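PDB 3V5C: mandelate racemase/muconate lactonizing protein from Paenibacillus sp., which probably catalyses the magnesium-dependent dehydration of galacturonate, as a member of the enolase superfamily, although the form studied here carries an engineered substitution. Local coordinates for residues E154-G159 with S195-P200; F167-G172 with I188-G193; I17-L22 with I62-E67; V45-I50 with T56-S61; V335-I340 with G355-P360. The protein carries 1 engineered substitution. All coordinates share one frame; numbering follows the deposited sequence. Where two conformers were deposited one is given.

Interactions 1, 2 and 5 belong to the enolase C-terminal barrel domain, whereas 3 and 4 share the antiparallel sheet at the far side of the chain. Interactions 1 and 2 both use helix 180-198: the first joins it to helix 145-161 near the surface, the second buries it against strand 167-170. Interaction 5 reaches the same sheet as interaction 2, and the K168-E336 salt bridge ties the two together. Interactions 1, 2, 3 and 5 are apolar across their segments. Interaction 4, a hairpin, adds backbone bonds, a buried arginine-tyrosine pair and waters, and it touches interaction 3 through the K21-D46 salt bridge. Interaction 1 is the one that opens partly to solvent.

Interaction 1 of 5, residues E154-G159 with S195-P200; sequences EEAMQG and SEVAGP
V197 is the whole of what the segment 195-200 offers to the neighbouring helix, and it meets two consecutive residues there, A156 and M157. Its CB stands behind the two methyls without a sound contact of its own. CG1 makes the main contacts. It lies opposite the backbone N (chi1 160°), which carries it out from the helix between its partners: A156 CB is 3.9 Å from V197 CG1 on the one hand, and M157 CG is equally near on the other. The sulfur of M157 is modelled closer still to this methyl, too close to be trusted, so its exact placing is doubtful. CG2, beside the backbone N, is marginal, skirting the methionine chain at 4.2 Å from M157 CG. Methionine and valine side chains slide past one another in opposite directions, the thioether chain being bent at chi2 and chi3.

The residue types suit their places. Alanine keeps the facing helix slim where the two come near, a branched valine fills the space between them, and a flexible methionine can lie along the more exposed border. No hydrogen bond crosses the contact, and little surface is buried. V197 also touches Q153, one turn before M157 on the facing helix. Helices 145-161 and 180-198 thus lie side by side on the outside of the barrel, with F167 of strand 167-170 packing beneath them against both A156 and A198.

Interaction 2 of 5, residues F167-G172 with I188-G193; sequences FKIKVG and IAIVRG
I169 meets V191 at a slant and with two carbons, CG2 and CD1. I169 CG2 stands 4.1 Å from V191 CG2, while I169 CD1 reaches past to V191 CA, also 4.1 Å away. The isoleucine can do both because its CG2 is opposite the backbone N and its CG1 arm opposite the carbonyl carbon (chi1 -57°), which spreads the two branches over the helix. I190, the residue before V191 on the helix, brings its CG2 to 4.0 Å from I169 CG2. V171, two residues on from I169, lies at about a right angle to V191, and its CG1 is 3.8 Å from V191 CG2, a methyl that therefore touches both residues. An alanine in place of I169 would lose both branches and is likely to open a gap against V191 and I190. Helix 180-198 is the crossover helix of the beta-alpha-beta unit 167-170, 180-198, 204-207, and V191 also touches I206 on the following strand. Beta-branching suits I169 in its strand; I190 and V191 suit the helix's inward side as apolar residues with methyls to pack. With four buried apolar side chains and no polar bond between them, the contact rests on close fit and on the exclusion of water.

Interaction 3 of 5, residues I17-L22 with I62-E67; sequences IEFAKL and IHMTPE
A buried apolar contact between M64, in the loop after strand 55-60, and I17 and F19 of strand 14-30 packs that loop against the antiparallel sheet. The methionine carries one whole side of it. With CG opposite the backbone N (chi1 -178°), its chain runs out toward the strand, then bends at chi3 (65°) so that the terminal methyl turns in among its partners. M64 CE is 3.6 Å from I17 CG2, and the sulfur follows at 3.9 Å from the same methyl, the two side chains meeting at an angle. The ring of F19 is touched more loosely, CD2 lying 4.3 Å from M64 CE.

I17 and F19 are alternate residues and so present the same side of the strand, where an isoleucine and a phenylalanine provide an apolar surface. A long, unbranched methionine suits a loop, since it can bridge the space from a backbone that keeps its distance. W383 of strand 383-386 adjoins the patch: it touches M64, and its ring meets that of F19 with nearly parallel planes. M64 also reaches A48 of strand 42-52 and L95 of helix 92-107. Just beyond the methionine, T65 is the N-cap of helix 66-70, its OG1 bonded to W68 N. A sheet with helices packed against it, alongside a barrel domain, is typical of the N-terminal capping domain of the enolase superfamily.

Interaction 4 of 5, residues V45-I50 with T56-S61; sequences VDIARI and TGYGSS
The hydroxyl of Y58 is held by two groups: R49 NH2 donates to Y58 OH at 2.9 Å, nearly straight at 170° and in the guanidinium plane, and D371 OD1 bonds to the same oxygen. The pair belongs to the beta hairpin of strands 42-52 and 55-60, where R49 and Y58 form a non-hydrogen-bonded antiparallel pair. Their side chains run alongside each other on one face of the sheet. R49 CG lies over the tyrosine ring, 4.1 Å from its centroid, in a CH-pi contact; the chain then bends at chi3 (74°), bringing NH2 back to the hydroxyl with the guanidinium and ring planes nearly perpendicular (81°). E18 makes a salt bridge to NE and T375 a hydrogen bond to NH1, which probably offsets the buried charge. A phenylalanine in place of Y58 would keep the ring under R49 but would probably leave R49 NH2 and D371 OD1 without the hydroxyl they share.

Around this pair, A48 with G59 and I50 with G57 are the hydrogen-bonded pairs, from A48 N to G59 O at 2.9 Å and I50 N to G57 O at 2.8 Å, each with its return bond. G57 and G59 put no side chain beside A48 and I50 on the face away from R49 and Y58. Past G59 the ladder ends less regularly: S61 N reaches D46 O at 3.2 Å from above the carbonyl plane, while S61 CB packs on A48 CB. D46 O also accepts from a water 2.7 Å away, which is hydrogen-bonded in turn to S60 OG.

Interaction 5 of 5, residues V335-I340 with G355-P360; sequences VEYDDI and GEIHVP
The aliphatic part of the contact joins V335 and I357, whose side chains meet at about a right angle. V335 CG2 is 3.9 Å from I357 CG2, and V335 CB lies 4.2 Å from that same methyl. The isoleucine can serve two partners because its branches part: CG1 extends opposite the backbone N (chi1 -177°), and CG2 is left between the N and the carbonyl carbon, facing the valine.

The aromatic part is lighter. I357 CD1, at the end of the extended arm, approaches the Y337 ring obliquely, 4.3 Å from its CE2. V335 and Y337 are alternate residues of strand 335-337, so both turn to I357, while E336 between them points to the opposite side, where K168, T133 and the backbone of C312 hold its carboxylate.

No hydrogen bond links the two segments, though each pairs with the long strand 126-135: strand 335-337 runs parallel to it, strand 356-359 antiparallel. The two strands are not paired with each other, and only their side chains meet. I319 of helix 317-325 touches both V335 and Y337, and I352 of strand 351-353 touches Y337 and I357, enclosing the group. A valine and an isoleucine suit such strands, being beta-branched and apolar. The chemistry implies a division between two sides of one barrel strand: the outward side chains of strand 335-337 pack largely by apolar contact, whereas E336 on the other side is held by a salt bridge and hydrogen bonds.

Interaction 1 of 5, residues E154-G159 with S195-P200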
# COMPACT_ATOMS: atom_id res chain seq x y z
N GLU A 154 23.74 -1.39 -1.75
CA GLU A 154 23.67 -2.81 -1.43
C GLU A 154 22.25 -3.22 -1.05
O GLU A 154 21.80 -4.31 -1.40
CB GLU A 154 24.66 -3.17 -0.32
CG GLU A 154 24.72 -4.66 -0.04
CD GLU A 154 25.78 -5.00 1.00
OE1 GLU A 154 26.68 -4.17 1.24
OE2 GLU A 154 25.69 -6.11 1.58
N GLU A 155 21.54 -2.35 -0.36
CA GLU A 155 20.16 -2.65 0.01
C GLU A 155 19.28 -2.71 -1.24
O GLU A 155 18.45 -3.61 -1.38
CB GLU A 155 19.63 -1.63 1.03
CG GLU A 155 20.27 -1.78 2.40
CD GLU A 155 19.59 -0.99 3.48
OE1 GLU A 155 18.74 -0.12 3.13
OE2 GLU A 155 19.87 -1.23 4.68
N ALA A 156 19.49 -1.78 -2.16
CA ALA A 156 18.76 -1.81 -3.42
C ALA A 156 19.07 -3.10 -4.17
O ALA A 156 18.18 -3.75 -4.70
CB ALA A 156 19.08 -0.59 -4.27
N MET A 157 20.35 -3.49 -4.17
CA MET A 157 20.73 -4.71 -4.86
C MET A 157 20.12 -5.96 -4.21
O MET A 157 19.84 -6.93 -4.92
CB MET A 157 22.25 -4.80 -5.00
CG MET A 157 22.80 -3.80 -6.00
SD MET A 157 21.83 -3.81 -7.56
CE MET A 157 22.60 -5.16 -8.47
N GLN A 158 19.93 -5.95 -2.88
CA GLN A 158 19.22 -7.03 -2.20
C GLN A 158 17.81 -7.19 -2.79
O GLN A 158 17.38 -8.30 -3.09
CB GLN A 158 19.11 -6.79 -0.69
CG GLN A 158 20.44 -6.83 0.06
CD GLN A 158 20.34 -6.29 1.49
OE1 GLN A 158 19.26 -6.25 2.08
NE2 GLN A 158 21.48 -5.84 2.04
N GLY A 159 17.12 -6.07 -2.96
CA GLY A 159 15.80 -6.11 -3.55
C GLY A 159 15.84 -6.54 -5.02
O GLY A 159 15.02 -7.35 -5.47
N SER A 195 20.09 5.18 -8.22
CA SER A 195 19.85 5.34 -9.65
C SER A 195 20.84 4.53 -10.49
O SER A 195 20.47 3.88 -11.46
CB SER A 195 19.93 6.81 -10.03
OG SER A 195 19.85 6.99 -11.43
N GLU A 196 22.10 4.58 -10.08
CA GLU A 196 23.15 3.85 -10.80
C GLU A 196 22.96 2.33 -10.73
O GLU A 196 23.20 1.63 -11.71
CB GLU A 196 24.53 4.29 -10.28
CG GLU A 196 24.85 5.74 -10.62
CD GLU A 196 25.88 6.39 -9.70
OE1 GLU A 196 26.45 5.68 -8.84
OE2 GLU A 196 26.11 7.61 -9.85
N VAL A 197 22.53 1.84 -9.57
CA VAL A 197 22.15 0.45 -9.35
C VAL A 197 20.97 0.02 -10.20
O VAL A 197 20.99 -1.05 -10.82
CB VAL A 197 21.67 0.26 -7.89
CG1 VAL A 197 20.82 -1.00 -7.77
CG2 VAL A 197 22.82 0.26 -6.92
N ALA A 198 19.91 0.83 -10.19
CA ALA A 198 18.64 0.46 -10.80
C ALA A 198 18.72 0.43 -12.32
O ALA A 198 18.03 -0.34 -12.97
CB ALA A 198 17.53 1.42 -10.33
N GLY A 199 19.56 1.28 -12.89
CA GLY A 199 19.73 1.28 -14.33
C GLY A 199 18.65 2.05 -15.06
O GLY A 199 17.73 2.59 -14.44
N PRO A 200 18.75 2.09 -16.40
CA PRO A 200 17.92 2.95 -17.25
C PRO A 200 16.43 2.63 -17.26
O PRO A 200 15.64 3.52 -17.59
CB PRO A 200 18.53 2.75 -18.64
CG PRO A 200 19.20 1.45 -18.59
CD PRO A 200 19.73 1.32 -17.18

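Interaction 2 of 5, residues F167-G172 with I188-G193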
# COMPACT_ATOMS: atom_id res chain seq x y z
N PHE A 167 12.33 1.51 -7.17
CA PHE A 167 12.74 1.74 -5.79
C PHE A 167 12.27 3.08 -5.25
O PHE A 167 12.40 4.10 -5.92
CB PHE A 167 14.27 1.66 -5.69
CG PHE A 167 14.83 0.34 -6.12
CD1 PHE A 167 15.19 0.12 -7.45
CD2 PHE A 167 14.98 -0.70 -5.21
CE1 PHE A 167 15.70 -1.14 -7.87
CE2 PHE A 167 15.49 -1.95 -5.61
CZ PHE A 167 15.84 -2.16 -6.94
N LYS A 168 11.75 3.06 -4.03
CA LYS A 168 11.40 4.31 -3.35
C LYS A 168 12.39 4.54 -2.24
O LYS A 168 12.56 3.73 -1.34
CB LYS A 168 9.97 4.29 -2.79
CG LYS A 168 9.57 5.68 -2.27
CD LYS A 168 8.06 5.80 -2.08
CE LYS A 168 7.61 5.14 -0.77
NZ LYS A 168 6.09 5.31 -0.61
N ILE A 169 13.05 5.69 -2.32
CA ILE A 169 14.14 6.03 -1.44
C ILE A 169 13.68 7.06 -0.42
O ILE A 169 13.15 8.10 -0.80
CB ILE A 169 15.30 6.60 -2.26
CG1 ILE A 169 15.73 5.60 -3.33
CG2 ILE A 169 16.46 6.96 -1.31
CD1 ILE A 169 16.47 6.23 -4.50
N LYS A 170 13.84 6.76 0.86
CA LYS A 170 13.54 7.75 1.88
C LYS A 170 14.57 8.87 1.81
O LYS A 170 15.77 8.61 1.72
CB LYS A 170 13.51 7.13 3.27
CG LYS A 170 12.36 6.14 3.48
CD LYS A 170 11.05 6.90 3.62
CE LYS A 170 9.89 5.98 3.92
NZ LYS A 170 9.27 5.52 2.66
N VAL A 171 14.09 10.11 1.83
CA VAL A 171 14.98 11.27 1.94
C VAL A 171 14.46 12.18 3.06
O VAL A 171 13.49 11.84 3.74
CB VAL A 171 15.12 12.02 0.59
CG1 VAL A 171 15.68 11.08 -0.48
CG2 VAL A 171 13.76 12.60 0.15
N GLY A 172 15.12 13.31 3.29
CA GLY A 172 14.79 14.14 4.44
C GLY A 172 15.70 13.97 5.65
O GLY A 172 15.33 14.33 6.78
N ILE A 188 20.92 13.42 -1.54
CA ILE A 188 21.17 13.53 -2.98
C ILE A 188 22.13 12.44 -3.45
O ILE A 188 21.88 11.77 -4.46
CB ILE A 188 21.74 14.91 -3.33
CG1 ILE A 188 20.64 15.97 -3.15
CG2 ILE A 188 22.24 14.93 -4.79
CD1 ILE A 188 21.15 17.40 -3.00
N ALA A 189 23.23 12.28 -2.71
CA ALA A 189 24.24 11.28 -3.03
C ALA A 189 23.64 9.88 -3.03
O ALA A 189 23.97 9.06 -3.88
CB ALA A 189 25.38 11.35 -2.03
N ILE A 190 22.79 9.61 -2.05
CA ILE A 190 22.15 8.30 -1.97
C ILE A 190 21.22 8.06 -3.16
O ILE A 190 21.21 6.98 -3.76
CB ILE A 190 21.40 8.13 -0.63
CG1 ILE A 190 22.41 7.98 0.51
CG2 ILE A 190 20.44 6.93 -0.69
CD1 ILE A 190 21.82 8.03 1.90
N VAL A 191 20.40 9.05 -3.49
CA VAL A 191 19.52 8.90 -4.63
C VAL A 191 20.31 8.64 -5.91
O VAL A 191 19.98 7.75 -6.66
CB VAL A 191 18.59 10.09 -4.78
CG1 VAL A 191 17.76 9.91 -6.05
CG2 VAL A 191 17.69 10.18 -3.54
N ARG A 192 21.37 9.41 -6.13
CA ARG A 192 22.23 9.18 -7.28
C ARG A 192 22.75 7.74 -7.29
O ARG A 192 22.71 7.06 -8.31
CB ARG A 192 23.44 10.11 -7.26
CG ARG A 192 23.14 11.57 -7.47
CD ARG A 192 24.44 12.34 -7.70
NE ARG A 192 24.18 13.72 -8.10
CZ ARG A 192 23.71 14.06 -9.29
NH1 ARG A 192 23.46 13.12 -10.20
NH2 ARG A 192 23.50 15.34 -9.59
N GLY A 193 23.24 7.31 -6.13
CA GLY A 193 23.83 5.98 -6.01
C GLY A 193 22.85 4.88 -6.37
O GLY A 193 23.18 3.94 -7.08

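Interaction 3 of 5, residues I17-L22 with I62-E67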
# COMPACT_ATOMS: atom_id res chain seq x y z
N ILE A 17 -17.65 -14.32 13.88
CA ILE A 17 -16.56 -13.40 13.60
C ILE A 17 -15.49 -13.63 14.66
O ILE A 17 -15.79 -13.62 15.86
CB ILE A 17 -17.02 -11.92 13.65
CG1 ILE A 17 -18.04 -11.65 12.53
CG2 ILE A 17 -15.81 -10.98 13.50
CD1 ILE A 17 -18.77 -10.30 12.70
N GLU A 18 -14.26 -13.88 14.22
CA GLU A 18 -13.15 -14.13 15.13
C GLU A 18 -12.01 -13.19 14.76
O GLU A 18 -11.87 -12.81 13.60
CB GLU A 18 -12.69 -15.57 15.01
CG GLU A 18 -13.78 -16.57 15.31
CD GLU A 18 -13.42 -17.97 14.85
OE1 GLU A 18 -13.68 -18.29 13.67
OE2 GLU A 18 -12.86 -18.73 15.66
N PHE A 19 -11.22 -12.84 15.76
CA PHE A 19 -10.17 -11.84 15.60
C PHE A 19 -8.88 -12.29 16.24
O PHE A 19 -8.89 -12.83 17.35
CB PHE A 19 -10.62 -10.52 16.24
CG PHE A 19 -9.60 -9.43 16.15
CD1 PHE A 19 -8.67 -9.25 17.16
CD2 PHE A 19 -9.56 -8.60 15.04
CE1 PHE A 19 -7.71 -8.23 17.07
CE2 PHE A 19 -8.61 -7.58 14.95
CZ PHE A 19 -7.69 -7.40 15.95
N ALA A 20 -7.77 -12.02 15.57
CA ALA A 20 -6.46 -12.34 16.13
C ALA A 20 -5.40 -11.45 15.52
O ALA A 20 -5.56 -10.94 14.41
CB ALA A 20 -6.12 -13.79 15.87
N LYS A 21 -4.30 -11.28 16.25
CA LYS A 21 -3.16 -10.51 15.75
C LYS A 21 -2.06 -11.49 15.38
O LYS A 21 -1.63 -12.28 16.22
CB LYS A 21 -2.68 -9.51 16.81
CG LYS A 21 -1.38 -8.79 16.48
CD LYS A 21 -0.90 -7.93 17.65
CE LYS A 21 -1.95 -6.91 18.08
NZ LYS A 21 -2.12 -5.82 17.07
N LEU A 22 -1.65 -11.47 14.11
CA LEU A 22 -0.57 -12.30 13.59
C LEU A 22 0.74 -11.50 13.62
O LEU A 22 0.73 -10.28 13.52
CB LEU A 22 -0.86 -12.73 12.15
CG LEU A 22 -1.69 -14.00 11.94
CD1 LEU A 22 -2.94 -14.01 12.78
CD2 LEU A 22 -2.01 -14.17 10.45
N ILE A 62 -9.61 -3.77 11.06
CA ILE A 62 -9.26 -2.76 12.04
C ILE A 62 -10.51 -2.12 12.61
O ILE A 62 -11.59 -2.19 12.00
CB ILE A 62 -8.29 -1.69 11.48
CG1 ILE A 62 -8.97 -0.86 10.39
CG2 ILE A 62 -7.00 -2.36 10.96
CD1 ILE A 62 -8.21 0.43 10.02
N HIS A 63 -10.38 -1.52 13.79
CA HIS A 63 -11.47 -0.79 14.43
C HIS A 63 -12.66 -1.70 14.74
O HIS A 63 -13.81 -1.25 14.68
CB HIS A 63 -11.94 0.35 13.53
CG HIS A 63 -10.93 1.44 13.35
ND1 HIS A 63 -9.60 1.29 13.70
CD2 HIS A 63 -11.05 2.70 12.87
CE1 HIS A 63 -8.95 2.41 13.43
NE2 HIS A 63 -9.81 3.28 12.93
N MET A 64 -12.40 -2.96 15.04
CA MET A 64 -13.49 -3.87 15.40
C MET A 64 -13.32 -4.37 16.82
O MET A 64 -12.27 -4.91 17.16
CB MET A 64 -13.55 -5.08 14.46
CG MET A 64 -14.69 -6.02 14.76
SD MET A 64 -15.04 -7.18 13.42
CE MET A 64 -13.54 -8.17 13.39
N THR A 65 -14.35 -4.21 17.65
CA THR A 65 -14.37 -4.79 18.99
C THR A 65 -15.30 -5.99 19.01
O THR A 65 -16.13 -6.15 18.12
CB THR A 65 -14.87 -3.77 20.02
OG1 THR A 65 -16.20 -3.39 19.70
CG2 THR A 65 -13.97 -2.53 20.01
N PRO A 66 -15.18 -6.84 20.04
CA PRO A 66 -16.15 -7.94 20.14
C PRO A 66 -17.58 -7.42 20.20
O PRO A 66 -18.48 -8.05 19.66
CB PRO A 66 -15.80 -8.60 21.47
CG PRO A 66 -14.35 -8.30 21.66
CD PRO A 66 -14.12 -6.95 21.06
N GLU A 67 -17.78 -6.28 20.85
CA GLU A 67 -19.13 -5.74 21.04
C GLU A 67 -19.72 -5.24 19.72
O GLU A 67 -20.92 -5.39 19.47
CB GLU A 67 -19.12 -4.64 22.11
CG GLU A 67 -18.85 -5.15 23.53
CD GLU A 67 -17.38 -5.47 23.82
OE1 GLU A 67 -16.49 -5.09 23.03
OE2 GLU A 67 -17.11 -6.10 24.87

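Interaction 4 of 5, residues V45-I50 with T56-S61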
# COMPACT_ATOMS: atom_id res chain seq x y z
N VAL A 45 -0.04 -8.13 11.78
CA VAL A 45 -1.25 -7.94 10.98
C VAL A 45 -2.46 -8.36 11.81
O VAL A 45 -2.58 -9.52 12.24
CB VAL A 45 -1.23 -8.79 9.70
CG1 VAL A 45 -2.55 -8.61 8.92
CG2 VAL A 45 -0.03 -8.44 8.82
N ASP A 46 -3.37 -7.42 12.05
CA ASP A 46 -4.64 -7.78 12.69
C ASP A 46 -5.57 -8.42 11.65
O ASP A 46 -5.80 -7.88 10.56
CB ASP A 46 -5.30 -6.54 13.29
CG ASP A 46 -4.60 -6.03 14.54
OD1 ASP A 46 -3.63 -6.67 15.01
OD2 ASP A 46 -5.04 -4.97 15.05
N ILE A 47 -6.09 -9.60 11.99
CA ILE A 47 -6.86 -10.39 11.04
C ILE A 47 -8.20 -10.77 11.66
O ILE A 47 -8.29 -11.01 12.86
CB ILE A 47 -6.08 -11.68 10.69
CG1 ILE A 47 -4.86 -11.34 9.82
CG2 ILE A 47 -6.98 -12.72 10.01
CD1 ILE A 47 -5.21 -10.87 8.44
N ALA A 48 -9.24 -10.79 10.84
CA ALA A 48 -10.49 -11.41 11.25
C ALA A 48 -10.80 -12.59 10.34
O ALA A 48 -10.48 -12.59 9.15
CB ALA A 48 -11.65 -10.41 11.21
N ARG A 49 -11.47 -13.58 10.91
CA ARG A 49 -11.98 -14.72 10.19
C ARG A 49 -13.51 -14.65 10.31
O ARG A 49 -14.04 -14.63 11.42
CB ARG A 49 -11.44 -16.00 10.83
CG ARG A 49 -11.97 -17.31 10.24
CD ARG A 49 -11.09 -18.49 10.70
NE ARG A 49 -11.30 -18.86 12.10
CZ ARG A 49 -10.46 -19.63 12.80
NH1 ARG A 49 -10.75 -19.95 14.06
NH2 ARG A 49 -9.34 -20.08 12.25
N ILE A 50 -14.20 -14.55 9.19
CA ILE A 50 -15.67 -14.50 9.23
C ILE A 50 -16.23 -15.82 8.70
O ILE A 50 -15.68 -16.41 7.78
CB ILE A 50 -16.22 -13.29 8.41
CG1 ILE A 50 -17.70 -13.04 8.69
CG2 ILE A 50 -15.95 -13.46 6.90
CD1 ILE A 50 -18.20 -11.69 8.14
N THR A 56 -15.59 -20.10 5.61
CA THR A 56 -14.77 -19.00 6.17
C THR A 56 -14.10 -18.10 5.14
O THR A 56 -13.76 -18.52 4.03
CB THR A 56 -13.65 -19.53 7.10
OG1 THR A 56 -12.80 -20.42 6.36
CG2 THR A 56 -14.22 -20.25 8.32
N GLY A 57 -13.92 -16.84 5.51
CA GLY A 57 -13.07 -15.94 4.76
C GLY A 57 -12.18 -15.22 5.75
O GLY A 57 -12.58 -15.00 6.90
N TYR A 58 -10.98 -14.86 5.32
CA TYR A 58 -9.98 -14.23 6.17
C TYR A 58 -9.57 -12.87 5.60
O TYR A 58 -9.50 -12.69 4.38
CB TYR A 58 -8.71 -15.08 6.15
CG TYR A 58 -8.69 -16.31 7.05
CD1 TYR A 58 -8.14 -16.24 8.33
CD2 TYR A 58 -9.14 -17.55 6.59
CE1 TYR A 58 -8.07 -17.35 9.15
CE2 TYR A 58 -9.08 -18.68 7.43
CZ TYR A 58 -8.55 -18.56 8.70
OH TYR A 58 -8.47 -19.66 9.54
N GLY A 59 -9.26 -11.92 6.47
CA GLY A 59 -8.64 -10.69 5.98
C GLY A 59 -8.26 -9.69 7.05
O GLY A 59 -8.59 -9.87 8.22
N SER A 60 -7.56 -8.64 6.65
CA SER A 60 -7.29 -7.49 7.52
C SER A 60 -8.58 -7.01 8.19
O SER A 60 -9.65 -7.03 7.58
CB SER A 60 -6.69 -6.35 6.69
OG SER A 60 -6.69 -5.13 7.41
N SER A 61 -8.48 -6.63 9.45
CA SER A 61 -9.62 -6.03 10.14
C SER A 61 -9.09 -5.00 11.12
O SER A 61 -8.20 -5.32 11.92
CB SER A 61 -10.42 -7.11 10.89
OG SER A 61 -11.44 -6.51 11.68
O HOH W 1 -4.99 -5.49 9.53
O HOH W 2 -7.41 -4.15 14.59

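Interaction 5 of 5, residues V335-I340 with G355-P360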
# COMPACT_ATOMS: atom_id res chain seq x y z
N VAL A 335 2.09 -1.47 -6.73
CA VAL A 335 1.98 -2.05 -5.40
C VAL A 335 3.22 -1.63 -4.58
O VAL A 335 4.35 -1.83 -5.02
CB VAL A 335 1.89 -3.58 -5.50
CG1 VAL A 335 1.99 -4.22 -4.12
CG2 VAL A 335 0.58 -3.98 -6.17
N GLU A 336 3.01 -1.03 -3.41
CA GLU A 336 4.12 -0.67 -2.52
C GLU A 336 4.56 -1.92 -1.75
O GLU A 336 3.83 -2.42 -0.88
CB GLU A 336 3.68 0.45 -1.55
CG GLU A 336 4.77 0.88 -0.61
CD GLU A 336 4.49 2.19 0.11
OE1 GLU A 336 3.34 2.68 0.08
OE2 GLU A 336 5.45 2.72 0.72
N TYR A 337 5.76 -2.44 -2.06
CA TYR A 337 6.19 -3.76 -1.59
C TYR A 337 7.26 -3.73 -0.50
O TYR A 337 8.31 -3.10 -0.67
CB TYR A 337 6.69 -4.62 -2.76
CG TYR A 337 6.90 -6.05 -2.37
CD1 TYR A 337 8.15 -6.49 -1.93
CD2 TYR A 337 5.86 -6.97 -2.40
CE1 TYR A 337 8.35 -7.81 -1.55
CE2 TYR A 337 6.05 -8.29 -2.03
CZ TYR A 337 7.30 -8.70 -1.60
OH TYR A 337 7.51 -10.02 -1.23
N ASP A 338 6.96 -4.40 0.62
CA ASP A 338 7.88 -4.65 1.72
C ASP A 338 7.95 -6.18 1.86
O ASP A 338 6.92 -6.85 1.88
CB ASP A 338 7.30 -4.02 3.00
CG ASP A 338 8.34 -3.75 4.07
OD1 ASP A 338 9.57 -3.80 3.79
OD2 ASP A 338 7.91 -3.46 5.22
N ASP A 339 9.16 -6.73 1.92
CA ASP A 339 9.34 -8.18 1.99
C ASP A 339 9.13 -8.67 3.42
O ASP A 339 10.00 -8.50 4.28
CB ASP A 339 10.73 -8.56 1.50
CG ASP A 339 10.92 -10.06 1.38
OD1 ASP A 339 10.07 -10.85 1.85
OD2 ASP A 339 11.95 -10.47 0.80
N ILE A 340 7.97 -9.26 3.69
CA ILE A 340 7.58 -9.63 5.04
C ILE A 340 7.12 -11.06 5.11
O ILE A 340 6.46 -11.56 4.21
CB ILE A 340 6.44 -8.72 5.54
CG1 ILE A 340 6.93 -7.27 5.60
CG2 ILE A 340 5.97 -9.16 6.93
CD1 ILE A 340 5.81 -6.25 5.73
N GLY A 355 10.19 -6.55 -11.52
CA GLY A 355 9.55 -5.31 -11.08
C GLY A 355 8.03 -5.40 -11.09
O GLY A 355 7.36 -4.37 -11.14
N GLU A 356 7.51 -6.62 -11.05
CA GLU A 356 6.06 -6.85 -11.02
C GLU A 356 5.71 -7.94 -10.02
O GLU A 356 6.47 -8.93 -9.84
CB GLU A 356 5.55 -7.27 -12.40
CG GLU A 356 5.89 -6.29 -13.54
CD GLU A 356 5.44 -6.78 -14.91
OE1 GLU A 356 5.80 -7.91 -15.29
OE2 GLU A 356 4.72 -6.04 -15.60
N ILE A 357 4.55 -7.78 -9.38
CA ILE A 357 4.00 -8.82 -8.54
C ILE A 357 2.99 -9.63 -9.33
O ILE A 357 2.09 -9.07 -9.97
CB ILE A 357 3.41 -8.24 -7.21
CG1 ILE A 357 2.90 -9.34 -6.30
CG2 ILE A 357 2.30 -7.21 -7.48
CD1 ILE A 357 2.82 -8.90 -4.82
N HIS A 358 3.17 -10.95 -9.33
CA HIS A 358 2.25 -11.85 -10.01
C HIS A 358 1.20 -12.33 -9.02
O HIS A 358 1.51 -13.04 -8.07
CB HIS A 358 3.02 -13.03 -10.61
CG HIS A 358 3.91 -12.63 -11.75
ND1 HIS A 358 3.72 -13.09 -13.03
CD2 HIS A 358 4.96 -11.78 -11.80
CE1 HIS A 358 4.63 -12.56 -13.82
NE2 HIS A 358 5.39 -11.75 -13.10
N VAL A 359 -0.03 -11.87 -9.21
CA VAL A 359 -1.13 -12.21 -8.32
C VAL A 359 -1.74 -13.54 -8.78
O VAL A 359 -2.07 -13.67 -9.95
CB VAL A 359 -2.21 -11.10 -8.35
CG1 VAL A 359 -3.33 -11.43 -7.37
CG2 VAL A 359 -1.60 -9.75 -8.00
N PRO A 360 -1.86 -14.52 -7.88
CA PRO A 360 -2.40 -15.83 -8.28
C PRO A 360 -3.90 -15.76 -8.60
O PRO A 360 -4.59 -14.87 -8.10
CB PRO A 360 -2.19 -16.69 -7.01
CG PRO A 360 -2.24 -15.69 -5.89
CD PRO A 360 -1.48 -14.50 -6.45